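Local structure of cobalamin biosynthesis protein CobN (Mycobacterium tuberculosis, 7C6O) at residues S310-A313 and V314-D318; G598-A601 and K602-H606. The protein is the large, catalytic subunit of cobaltochelatase, the enzyme that inserts cobalt into the corrin ring during cobalamin biosynthesis. All blocks are in the same frame, centred on the assembly; numbering follows the deposited sequence.

Interaction 1 (S310-A313 and V314-D318); sequences SQVA and VPEFD
Glu316 and Val312 meet at the C-terminal end of helix 305-313, which closes in a wider, pi-type turn at 310-313; from there the chain carries on through a helical turn without regular bonding before entering strand 321-331. The backbone N of Glu316 donates to Val312 O over 3.0 Å, with an N-H...O angle of 142°, an i to i+4 bond that carries the helical path past Ala313. Beyond this bond the two side chains lie side by side, pointing the same way, and Val312 CG1 comes to 3.9 Å from Glu316 OE2. With CG beside its own backbone N (chi1 -74°) and the rest of the chain extended, Glu316 lays CG 3.2 Å from Val312 O, and its carboxylate goes on to a salt bridge with Arg603 through OE2. A water donates both to Ala313 O and to Glu316 OE1, 2.8 Å each, which ties the carboxylate to the helix end.

Pro315 packs its ring against the pi-type turn. Pro315 CG and CD both come to 3.3 Å from Ser310 O, and proline has no N-H to offer the preceding turn. The side chains before it turn outward from this junction: Ser310 OG bonds back to Leu306 O, and Gln311 NE2 reaches Cys288 O at strand 283-289.

Phe317 stacks on Tyr843, and its ring also meets Trp271. On the helix side Ala313 O lies in the plane of the Phe317 ring, at its edge, 3.3 Å from CD1.

Interaction 2 (G598-A601 and K602-H606); sequences GTQA and KRRAH
Thr599 and Arg603, and next to them Gln600 and Arg604, form i to i+4 pairs along helix 595-604, the helix of a beta-alpha-beta unit between strands 586-591 and 608-612. The backbone bonds largely follow the alpha-helical pattern. Lys602 N donates to Gly598 O at 3.1 Å and Arg604 N to Gln600 O at 2.9 Å, while Arg603 N is shared between Thr599 O and, weakly, Gln600 O. At the C-terminal end Ala605 N reaches Ala601 O only through a weak bond, and Ala605 leaves helical geometry.

The side-chain contacts are van der Waals contacts, in which methyl and methylene carbons touch amide, guanidinium and carbonyl groups. The threonine rotamer sends CG2 past the carbonyl side toward Arg603, while OG1 turns back to Pro595 O. Thr599 CG2 is held 3.1 Å above one face of the Arg603 guanidinium, offset toward the rim, with NE its nearest atom at 3.2 Å. Arg603 is extended from CG to NE and runs beside the threonine. Gln600 and Arg604 also lie side by side, with Gln600 CD 3.3 Å from Arg604 CD; a bend at chi3 (84°) turns the arginine head, and the amide and guanidinium planes stand 50° apart. Lys602 CG, beside its own backbone N (chi1 -67°), lies 3.4 Å from Gly598 O.

The polar ends are committed to other partners. Arg603 NE pairs with Glu316, Gln600 NE2 with Asp946, and Lys602 NZ with Asn841 and the carbonyl of Phe842. Arg604 NH1 binds the carbonyls of Glu562 and Leu564, and its NH2 that of Lys567. The long side chains therefore meet their helix neighbours by van der Waals contact, while their hydrogen-bonding capacity joins the helix to surrounding loops, to helix 942-947 and to the turn that follows helix 305-313.

How the interactions relate
Interaction 2 is wholly buried, whereas interaction 1, also largely buried, has partly exposed residues at Ser310 and Val314; the two touch although they lie nearly 300 residues apart in the chain. Interaction 1 closes helix 305-313 ahead of strand 321-331 in one mixed sheet, while interaction 2 belongs to the crossover helix of another. The link is a salt bridge, Glu316 OE2 to Arg603 NE at 2.8 Å, flanked by Val312 CG1 packing on the same nitrogen and by Lys602 CE beside the Glu316 carboxylate. Their chemistry differs: residues 310-318 use a proline, a water and an acidic side chain at an ending helix, whereas 598-606 present three basic side chains, one of which probably balances the charge of that acid.

Interaction 1 (S310-A313 and V314-D318)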
loop_
_atom_site.group_PDB
_atom_site.type_symbol
_atom_site.label_atom_id
_atom_site.label_comp_id
_atom_site.label_asym_id
_atom_site.label_seq_id
_atom_site.Cartn_x
_atom_site.Cartn_y
_atom_site.Cartn_z
ATOM N N SER A 310 3.753 -14.631 -2.430
ATOM C CA SER A 310 3.717 -15.779 -1.531
ATOM C C SER A 310 4.406 -15.535 -0.195
ATOM O O SER A 310 4.024 -16.153 0.805
ATOM C CB SER A 310 4.349 -17.001 -2.209
ATOM O OG SER A 310 5.693 -16.744 -2.575
ATOM N N GLN A 311 5.412 -14.661 -0.138
ATOM C CA GLN A 311 6.136 -14.436 1.105
ATOM C C GLN A 311 5.868 -13.083 1.743
ATOM O O GLN A 311 6.351 -12.839 2.855
ATOM C CB GLN A 311 7.645 -14.594 0.884
ATOM C CG GLN A 311 8.058 -16.019 0.566
ATOM C CD GLN A 311 9.558 -16.196 0.576
ATOM O OE1 GLN A 311 10.219 -15.912 1.575
ATOM N NE2 GLN A 311 10.108 -16.659 -0.542
ATOM N N VAL A 312 5.113 -12.204 1.086
ATOM C CA VAL A 312 4.828 -10.897 1.668
ATOM C C VAL A 312 3.328 -10.628 1.659
ATOM O O VAL A 312 2.702 -10.538 2.721
ATOM C CB VAL A 312 5.598 -9.783 0.934
ATOM C CG1 VAL A 312 5.256 -8.422 1.532
ATOM C CG2 VAL A 312 7.095 -10.027 1.024
ATOM N N ALA A 313 2.735 -10.516 0.466
ATOM C CA ALA A 313 1.366 -10.015 0.356
ATOM C C ALA A 313 0.373 -10.913 1.089
ATOM O O ALA A 313 -0.472 -10.429 1.853
ATOM C CB ALA A 313 0.971 -9.873 -1.115
ATOM N N VAL A 314 0.446 -12.219 0.860
ATOM C CA VAL A 314 -0.489 -13.149 1.492
ATOM C C VAL A 314 -0.118 -13.357 2.961
ATOM O O VAL A 314 -1.022 -13.362 3.810
ATOM C CB VAL A 314 -0.566 -14.478 0.720
ATOM C CG1 VAL A 314 -1.493 -15.459 1.430
ATOM C CG2 VAL A 314 -1.056 -14.229 -0.698
ATOM N N PRO A 315 1.159 -13.522 3.330
ATOM C CA PRO A 315 1.487 -13.581 4.767
ATOM C C PRO A 315 1.002 -12.377 5.567
ATOM O O PRO A 315 0.789 -12.509 6.779
ATOM C CB PRO A 315 3.017 -13.681 4.771
ATOM C CG PRO A 315 3.320 -14.417 3.526
ATOM C CD PRO A 315 2.330 -13.892 2.508
ATOM N N GLU A 316 0.817 -11.213 4.933
ATOM C CA GLU A 316 0.226 -10.074 5.634
ATOM C C GLU A 316 -1.202 -10.361 6.083
ATOM O O GLU A 316 -1.669 -9.772 7.068
ATOM C CB GLU A 316 0.253 -8.828 4.743
ATOM C CG GLU A 316 1.631 -8.205 4.591
ATOM C CD GLU A 316 1.652 -7.061 3.591
ATOM O OE1 GLU A 316 0.678 -6.913 2.817
ATOM O OE2 GLU A 316 2.650 -6.313 3.576
ATOM N N PHE A 317 -1.915 -11.244 5.374
ATOM C CA PHE A 317 -3.266 -11.610 5.793
ATOM C C PHE A 317 -3.262 -12.263 7.170
ATOM O O PHE A 317 -4.268 -12.207 7.886
ATOM C CB PHE A 317 -3.907 -12.562 4.778
ATOM C CG PHE A 317 -4.428 -11.893 3.531
ATOM C CD1 PHE A 317 -3.592 -11.148 2.712
ATOM C CD2 PHE A 317 -5.752 -12.056 3.152
ATOM C CE1 PHE A 317 -4.076 -10.557 1.558
ATOM C CE2 PHE A 317 -6.243 -11.470 2.000
ATOM C CZ PHE A 317 -5.404 -10.717 1.201
ATOM N N ASP A 318 -2.147 -12.897 7.549
ATOM C CA ASP A 318 -1.996 -13.517 8.861
ATOM C C ASP A 318 -1.641 -12.527 9.964
ATOM O O ASP A 318 -1.637 -12.916 11.138
ATOM C CB ASP A 318 -0.901 -14.586 8.833
ATOM C CG ASP A 318 -1.337 -15.874 8.163
ATOM O OD1 ASP A 318 -2.390 -15.896 7.493
ATOM O OD2 ASP A 318 -0.604 -16.872 8.320
HETATM O O HOH W 1 -1.721 -7.973 1.938
#

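Interaction 2 (G598-A601 and K602-H606)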
loop_
_atom_site.group_PDB
_atom_site.type_symbol
_atom_site.label_atom_id
_atom_site.label_comp_id
_atom_site.label_asym_id
_atom_site.label_seq_id
_atom_site.Cartn_x
_atom_site.Cartn_y
_atom_site.Cartn_z
ATOM N N GLY A 598 0.099 2.572 3.953
ATOM C CA GLY A 598 0.362 1.750 5.124
ATOM C C GLY A 598 1.156 0.507 4.781
ATOM O O GLY A 598 2.044 0.095 5.534
ATOM N N THR A 599 0.852 -0.100 3.633
ATOM C CA THR A 599 1.557 -1.302 3.202
ATOM C C THR A 599 3.038 -1.025 2.967
ATOM O O THR A 599 3.891 -1.875 3.254
ATOM C CB THR A 599 0.893 -1.850 1.937
ATOM O OG1 THR A 599 -0.457 -2.227 2.238
ATOM C CG2 THR A 599 1.638 -3.052 1.408
ATOM N N GLN A 600 3.367 0.166 2.458
ATOM C CA GLN A 600 4.769 0.492 2.219
ATOM C C GLN A 600 5.554 0.519 3.524
ATOM O O GLN A 600 6.705 0.071 3.574
ATOM C CB GLN A 600 4.889 1.832 1.489
ATOM C CG GLN A 600 6.286 2.115 0.922
ATOM C CD GLN A 600 6.646 1.218 -0.260
ATOM O OE1 GLN A 600 6.553 -0.008 -0.184
ATOM N NE2 GLN A 600 7.067 1.832 -1.357
ATOM N N ALA A 601 4.942 1.028 4.594
ATOM C CA ALA A 601 5.593 0.990 5.897
ATOM C C ALA A 601 5.733 -0.442 6.400
ATOM O O ALA A 601 6.753 -0.794 7.005
ATOM C CB ALA A 601 4.812 1.842 6.898
ATOM N N LYS A 602 4.721 -1.282 6.157
ATOM C CA LYS A 602 4.798 -2.684 6.564
ATOM C C LYS A 602 5.976 -3.391 5.909
ATOM O O LYS A 602 6.644 -4.219 6.539
ATOM C CB LYS A 602 3.503 -3.418 6.208
ATOM C CG LYS A 602 2.265 -2.977 6.974
ATOM C CD LYS A 602 1.005 -3.590 6.362
ATOM C CE LYS A 602 0.912 -5.091 6.609
ATOM N NZ LYS A 602 0.515 -5.404 8.013
ATOM N N ARG A 603 6.244 -3.081 4.642
ATOM C CA ARG A 603 7.176 -3.862 3.840
ATOM C C ARG A 603 8.582 -3.285 3.787
ATOM O O ARG A 603 9.542 -4.055 3.676
ATOM C CB ARG A 603 6.635 -4.016 2.414
ATOM C CG ARG A 603 5.281 -4.699 2.378
ATOM C CD ARG A 603 4.748 -4.872 0.965
ATOM N NE ARG A 603 3.473 -5.584 0.987
ATOM C CZ ARG A 603 2.754 -5.885 -0.090
ATOM N NH1 ARG A 603 3.178 -5.541 -1.301
ATOM N NH2 ARG A 603 1.605 -6.531 0.048
ATOM N N ARG A 604 8.743 -1.964 3.865
ATOM C CA ARG A 604 10.071 -1.367 3.807
ATOM C C ARG A 604 10.576 -0.903 5.169
ATOM O O ARG A 604 11.733 -0.483 5.274
ATOM C CB ARG A 604 10.088 -0.200 2.808
ATOM C CG ARG A 604 9.641 -0.607 1.403
ATOM C CD ARG A 604 9.826 0.497 0.370
ATOM N NE ARG A 604 11.184 0.553 -0.177
ATOM C CZ ARG A 604 12.000 1.594 -0.045
ATOM N NH1 ARG A 604 11.595 2.673 0.612
ATOM N NH2 ARG A 604 13.214 1.562 -0.581
ATOM N N ALA A 605 9.754 -0.994 6.220
ATOM C CA ALA A 605 10.188 -0.590 7.553
ATOM C C ALA A 605 9.603 -1.497 8.633
ATOM O O ALA A 605 9.419 -1.061 9.776
ATOM C CB ALA A 605 9.820 0.870 7.830
ATOM N N HIS A 606 9.320 -2.758 8.283
ATOM C CA HIS A 606 8.749 -3.787 9.156
ATOM C C HIS A 606 7.718 -3.250 10.146
ATOM O O HIS A 606 7.673 -3.689 11.300
ATOM C CB HIS A 606 9.857 -4.533 9.914
ATOM C CG HIS A 606 10.756 -3.649 10.724
ATOM N ND1 HIS A 606 11.976 -3.207 10.260
ATOM C CD2 HIS A 606 10.624 -3.146 11.975
ATOM C CE1 HIS A 606 12.552 -2.461 11.186
ATOM N NE2 HIS A 606 11.751 -2.406 12.234
#